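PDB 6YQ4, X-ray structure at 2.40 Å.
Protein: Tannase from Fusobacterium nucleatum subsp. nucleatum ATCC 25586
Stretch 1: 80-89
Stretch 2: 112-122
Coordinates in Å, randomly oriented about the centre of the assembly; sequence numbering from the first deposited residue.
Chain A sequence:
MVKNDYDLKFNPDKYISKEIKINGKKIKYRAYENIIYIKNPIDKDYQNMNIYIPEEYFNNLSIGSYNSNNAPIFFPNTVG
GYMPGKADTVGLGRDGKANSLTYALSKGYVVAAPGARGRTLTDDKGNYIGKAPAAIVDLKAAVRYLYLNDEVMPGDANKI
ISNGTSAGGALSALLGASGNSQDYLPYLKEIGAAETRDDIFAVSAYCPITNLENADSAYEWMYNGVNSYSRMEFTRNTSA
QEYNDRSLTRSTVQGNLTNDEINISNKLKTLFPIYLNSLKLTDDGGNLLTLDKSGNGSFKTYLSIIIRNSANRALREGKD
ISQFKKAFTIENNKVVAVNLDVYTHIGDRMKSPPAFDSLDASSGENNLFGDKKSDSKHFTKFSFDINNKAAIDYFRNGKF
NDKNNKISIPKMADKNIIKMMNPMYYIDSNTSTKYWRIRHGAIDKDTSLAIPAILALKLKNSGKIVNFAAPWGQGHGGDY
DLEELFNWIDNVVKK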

ATOM      1  N   GLY A  80      -2.791   8.323  -0.273  1.00 31.40           N
ATOM      2  CA  GLY A  80      -3.230   7.748  -1.530  1.00 25.50           C
ATOM      3  C   GLY A  80      -2.555   8.489  -2.666  1.00 28.79           C
ATOM      4  O   GLY A  80      -2.255   9.682  -2.567  1.00 36.36           O
ATOM      5  N   GLY A  81      -2.292   7.763  -3.742  1.00 21.27           N
ATOM      6  CA  GLY A  81      -1.667   8.364  -4.896  1.00 19.81           C
ATOM      7  C   GLY A  81      -0.241   8.820  -4.687  1.00 24.82           C
ATOM      8  O   GLY A  81       0.349   9.408  -5.603  1.00 26.89           O
ATOM      9  N   TYR A  82       0.341   8.539  -3.529  1.00 23.87           N
ATOM     10  CA  TYR A  82       1.639   9.050  -3.116  1.00 26.26           C
ATOM     11  C   TYR A  82       1.590  10.546  -2.895  1.00 27.42           C
ATOM     12  O   TYR A  82       2.624  11.226  -2.959  1.00 24.84           O
ATOM     13  N   MET A  83       0.405  11.050  -2.629  1.00 32.67           N
ATOM     14  CA  MET A  83       0.079  12.428  -2.307  1.00 30.74           C
ATOM     15  C   MET A  83       0.184  12.640  -0.805  1.00 33.00           C
ATOM     16  O   MET A  83       0.090  11.685  -0.026  1.00 36.82           O
ATOM     17  N   PRO A  84       0.376  13.881  -0.362  1.00 30.50           N
ATOM     18  CA  PRO A  84       0.427  14.153   1.084  1.00 30.70           C
ATOM     19  C   PRO A  84      -0.815  13.641   1.805  1.00 32.94           C
ATOM     20  O   PRO A  84      -1.947  13.837   1.356  1.00 37.23           O
ATOM     21  N   GLY A  85      -0.601  13.024   2.956  1.00 30.42           N
ATOM     22  CA  GLY A  85      -1.736  12.522   3.704  1.00 28.03           C
ATOM     23  C   GLY A  85      -1.784  12.993   5.135  1.00 30.44           C
ATOM     24  O   GLY A  85      -0.830  12.797   5.893  1.00 39.24           O
ATOM     25  N   LYS A  86      -2.894  13.596   5.530  1.00 22.21           N
ATOM     26  CA  LYS A  86      -2.964  14.144   6.871  1.00 23.05           C
ATOM     27  C   LYS A  86      -3.243  13.033   7.865  1.00 28.52           C
ATOM     28  O   LYS A  86      -3.732  11.957   7.508  1.00 25.28           O
ATOM     29  N   ALA A  87      -2.902  13.302   9.127  1.00 26.35           N
ATOM     30  CA  ALA A  87      -3.214  12.372  10.197  1.00 26.97           C
ATOM     31  C   ALA A  87      -4.710  12.097  10.223  1.00 27.13           C
ATOM     32  O   ALA A  87      -5.529  13.015  10.137  1.00 43.51           O
ATOM     33  N   ASP A  88      -5.061  10.822  10.330  1.00 29.84           N
ATOM     34  CA  ASP A  88      -6.453  10.419  10.395  1.00 23.53           C
ATOM     35  C   ASP A  88      -7.045  10.828  11.723  1.00 25.21           C
ATOM     36  O   ASP A  88      -6.334  10.997  12.714  1.00 29.57           O
ATOM     37  N   THR A  89      -8.370  10.989  11.737  1.00 26.15           N
ATOM     38  CA  THR A  89      -9.089  11.278  12.964  1.00 29.30           C
ATOM     39  C   THR A  89     -10.051  10.145  13.290  1.00 35.38           C
ATOM     40  O   THR A  89     -10.345   9.275  12.462  1.00 31.02           O
ATOM     41  N   ALA A 112      -2.147   5.522  17.045  1.00 25.22           N
ATOM     42  CA  ALA A 112      -1.212   6.561  16.633  1.00 27.97           C
ATOM     43  C   ALA A 112      -1.326   6.640  15.122  1.00 28.89           C
ATOM     44  O   ALA A 112      -1.044   5.659  14.427  1.00 30.61           O
ATOM     45  N   ALA A 113      -1.780   7.785  14.623  1.00 25.00           N
ATOM     46  CA  ALA A 113      -2.111   7.965  13.206  1.00 29.66           C
ATOM     47  C   ALA A 113      -1.272   9.102  12.629  1.00 33.75           C
ATOM     48  O   ALA A 113      -1.611  10.289  12.814  1.00 26.06           O
ATOM     49  N   PRO A 114      -0.183   8.804  11.927  1.00 25.98           N
ATOM     50  CA  PRO A 114       0.688   9.872  11.437  1.00 22.74           C
ATOM     51  C   PRO A 114       0.222  10.424  10.102  1.00 30.87           C
ATOM     52  O   PRO A 114      -0.265   9.688   9.234  1.00 23.71           O
ATOM     53  N   GLY A 115       0.396  11.748   9.939  1.00 25.50           N
ATOM     54  CA  GLY A 115       0.465  12.304   8.612  1.00 22.65           C
ATOM     55  C   GLY A 115       1.847  12.092   8.012  1.00 24.82           C
ATOM     56  O   GLY A 115       2.792  11.701   8.701  1.00 25.56           O
ATOM     57  N   ALA A 116       1.953  12.365   6.710  1.00 23.45           N
ATOM     58  CA  ALA A 116       3.190  12.178   5.961  1.00 30.18           C
ATOM     59  C   ALA A 116       3.156  13.064   4.725  1.00 27.70           C
ATOM     60  O   ALA A 116       2.085  13.323   4.165  1.00 32.25           O
ATOM     61  N   ARG A 117       4.340  13.521   4.306  1.00 26.51           N
ATOM     62  CA  ARG A 117       4.456  14.317   3.090  1.00 28.07           C
ATOM     63  C   ARG A 117       4.176  13.460   1.864  1.00 23.57           C
ATOM     64  O   ARG A 117       4.198  12.233   1.908  1.00 26.19           O
ATOM     65  N   GLY A 118       3.904  14.132   0.752  1.00 30.53           N
ATOM     66  CA  GLY A 118       3.583  13.463  -0.489  1.00 25.24           C
ATOM     67  C   GLY A 118       4.095  14.292  -1.644  1.00 35.59           C
ATOM     68  O   GLY A 118       4.676  15.367  -1.458  1.00 32.11           O
ATOM     69  N   ARG A 119       3.793  13.805  -2.848  1.00 29.13           N
ATOM     70  CA  ARG A 119       4.570  14.112  -4.038  1.00 31.40           C
ATOM     71  C   ARG A 119       4.366  15.531  -4.565  1.00 33.48           C
ATOM     72  O   ARG A 119       5.243  16.033  -5.270  1.00 31.49           O
ATOM     73  N   THR A 120       3.259  16.201  -4.249  1.00 35.39           N
ATOM     74  CA  THR A 120       3.056  17.557  -4.757  1.00 35.15           C
ATOM     75  C   THR A 120       3.525  18.649  -3.801  1.00 30.17           C
ATOM     76  O   THR A 120       3.472  19.825  -4.165  1.00 33.26           O
ATOM     77  N   LEU A 121       4.004  18.300  -2.616  1.00 26.94           N
ATOM     78  CA  LEU A 121       4.298  19.285  -1.579  1.00 30.64           C
ATOM     79  C   LEU A 121       5.513  20.155  -1.916  1.00 30.26           C
ATOM     80  O   LEU A 121       6.562  19.660  -2.331  1.00 29.56           O
ATOM     81  N   THR A 122       5.383  21.459  -1.712  1.00 31.08           N
ATOM     82  CA  THR A 122       6.500  22.383  -1.890  1.00 42.30           C
ATOM     83  C   THR A 122       6.838  23.092  -0.585  1.00 40.52           C
ATOM     84  O   THR A 122       6.026  23.172   0.346  1.00 34.01           O
TER

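The most unusual feature of this contact is how closely the backbones meet at Gly118. Its CA lies 3.2 Å from Pro84 N, and the two CA atoms, Gly118 CA and Pro84 CA, are 3.6 Å apart. A CB on Gly118 would point toward the other stretch and clash with Pro84 N and Met83 C. The approach therefore depends on glycine.

Arg119 supplies the main side-chain polar contact. Its chi1 is p, and chi2 and chi3 are both t. The extended chain brings Arg119 NE to 2.8 Å from Gly81 O, a hydrogen bond at the edge of the guanidinium. Arg119 N also donates to Tyr82 O at 2.8 Å. Arg119 NH1 and NH2 bond elsewhere in the structure.

Met83 starts away from stretch 2, but its m, m, m rotamer folds the end back. Met83 SD sits over one face of the guanidinium, 3.6 Å from Arg119 CZ. Met83 CE reaches Thr120 OG1 at 3.4 Å. Thr120 is in the p rotamer, and its OG1 is also 3.7 Å from Pro84 CD. Pro84 CG meets Leu121 CD2 at 4.3 Å, a small apolar contact.

Tyr82 is m at chi1. Its CB lies 4.1 Å from Arg119 CD, while the ring leads away and its hydroxyl bonds elsewhere in the structure.

A single antiparallel bridge joins Gly85 and Ala116. Gly85 N donates to Ala116 O at 3.0 Å, and Ala116 N donates to Gly85 O at 2.9 Å.

Beyond the bridge, Ala87, Ala113 and Asp88 carry the packing. Ala87 CB is 3.2 Å from Ala113 O. Ala113 CB points toward stretch 1 and lies 4.2 Å from Asp88 CB. Water 1 links the backbones here: its O accepts from Asp88 N at 2.9 Å, and the water donates to Pro114 O, with water 1 O to Pro114 O at 2.9 Å.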

ATOM      1  CB  TYR A  82       2.750   8.668  -4.110  1.00 23.19           C
ATOM      2  CG  TYR A  82       3.106   7.209  -4.006  1.00 26.38           C
ATOM      3  CD1 TYR A  82       3.858   6.725  -2.932  1.00 21.94           C
ATOM      4  CD2 TYR A  82       2.654   6.299  -4.953  1.00 27.20           C
ATOM      5  CE1 TYR A  82       4.155   5.374  -2.815  1.00 18.30           C
ATOM      6  CE2 TYR A  82       2.946   4.942  -4.840  1.00 21.45           C
ATOM      7  CZ  TYR A  82       3.711   4.485  -3.785  1.00 23.01           C
ATOM      8  OH  TYR A  82       4.013   3.131  -3.705  1.00 30.37           O
ATOM      9  CB  MET A  83      -1.332  12.745  -2.795  1.00 20.84           C
ATOM     10  CG  MET A  83      -1.442  12.787  -4.294  1.00 25.46           C
ATOM     11  SD  MET A  83      -0.764  14.338  -4.935  1.00 37.80           S
ATOM     12  CE  MET A  83      -1.954  15.510  -4.326  1.00 37.53           C
ATOM     13  CB  PRO A  84       0.498  15.686   1.150  1.00 27.73           C
ATOM     14  CG  PRO A  84       0.993  16.109  -0.183  1.00 24.10           C
ATOM     15  CD  PRO A  84       0.445  15.117  -1.159  1.00 27.33           C
ATOM     16  CB  LYS A  86      -4.058  15.224   6.974  1.00 40.07           C
ATOM     17  CG  LYS A  86      -3.745  16.511   6.238  1.00 42.41           C
ATOM     18  CD  LYS A  86      -3.499  17.661   7.203  1.00 50.20           C
ATOM     19  CE  LYS A  86      -3.041  18.942   6.477  1.00 53.07           C
ATOM     20  NZ  LYS A  86      -4.154  19.905   6.178  1.00 59.57           N
ATOM     21  CB  ALA A  87      -2.762  12.942  11.542  1.00 27.68           C
ATOM     22  CB  ASP A  88      -6.601   8.905  10.227  1.00 30.99           C
ATOM     23  CG  ASP A  88      -7.832   8.537   9.431  1.00 40.73           C
ATOM     24  OD1 ASP A  88      -8.767   9.369   9.368  1.00 45.04           O
ATOM     25  OD2 ASP A  88      -7.859   7.440   8.847  1.00 41.34           O
ATOM     26  CB  THR A  89      -9.861  12.601  12.886  1.00 35.33           C
ATOM     27  OG1 THR A  89     -10.756  12.583  11.765  1.00 43.14           O
ATOM     28  CG2 THR A  89      -8.890  13.758  12.736  1.00 34.86           C
ATOM     29  CB  ALA A 112       0.216   6.256  17.077  1.00 30.88           C
ATOM     30  CB  ALA A 113      -3.608   8.261  13.038  1.00 31.70           C
ATOM     31  CB  PRO A 114       2.022   9.159  11.258  1.00 22.49           C
ATOM     32  CG  PRO A 114       1.587   7.836  10.737  1.00 23.26           C
ATOM     33  CD  PRO A 114       0.308   7.486  11.495  1.00 29.71           C
ATOM     34  CB  ALA A 116       3.390  10.705   5.554  1.00 29.66           C
ATOM     35  CB  ARG A 117       5.847  14.939   2.953  1.00 26.05           C
ATOM     36  CG  ARG A 117       6.272  15.854   4.091  1.00 30.22           C
ATOM     37  CD  ARG A 117       7.753  16.189   3.976  1.00 26.78           C
ATOM     38  NE  ARG A 117       8.572  15.135   4.565  1.00 29.68           N
ATOM     39  CZ  ARG A 117       9.869  14.976   4.329  1.00 32.78           C
ATOM     40  NH1 ARG A 117      10.499  15.819   3.525  1.00 28.06           N
ATOM     41  NH2 ARG A 117      10.535  13.984   4.908  1.00 33.55           N
ATOM     42  CB  ARG A 119       4.246  13.078  -5.133  1.00 26.74           C
ATOM     43  CG  ARG A 119       2.760  12.984  -5.477  1.00 26.81           C
ATOM     44  CD  ARG A 119       2.579  11.966  -6.560  1.00 26.92           C
ATOM     45  NE  ARG A 119       1.195  11.749  -6.984  1.00 21.27           N
ATOM     46  CZ  ARG A 119       0.503  12.560  -7.776  1.00 28.70           C
ATOM     47  NH1 ARG A 119       1.011  13.747  -8.194  1.00 23.78           N
ATOM     48  NH2 ARG A 119      -0.734  12.209  -8.109  1.00 25.82           N
ATOM     49  CB  THR A 120       1.580  17.799  -5.097  1.00 32.32           C
ATOM     50  OG1 THR A 120       0.772  17.439  -3.977  1.00 32.58           O
ATOM     51  CG2 THR A 120       1.151  16.967  -6.292  1.00 25.53           C
ATOM     52  CB  LEU A 121       4.540  18.553  -0.268  1.00 27.25           C
ATOM     53  CG  LEU A 121       4.229  19.165   1.081  1.00 42.55           C
ATOM     54  CD1 LEU A 121       2.929  19.993   1.055  1.00 35.58           C
ATOM     55  CD2 LEU A 121       4.116  17.976   2.042  1.00 26.57           C
ATOM     56  CB  THR A 122       6.234  23.469  -2.977  1.00 41.23           C
ATOM     57  OG1 THR A 122       5.078  24.246  -2.640  1.00 43.36           O
ATOM     58  CG2 THR A 122       6.062  22.863  -4.361  1.00 33.69           C
TER
HETATM   59  O   HOH W   1      -2.961   8.786   9.970  1.00 30.32           O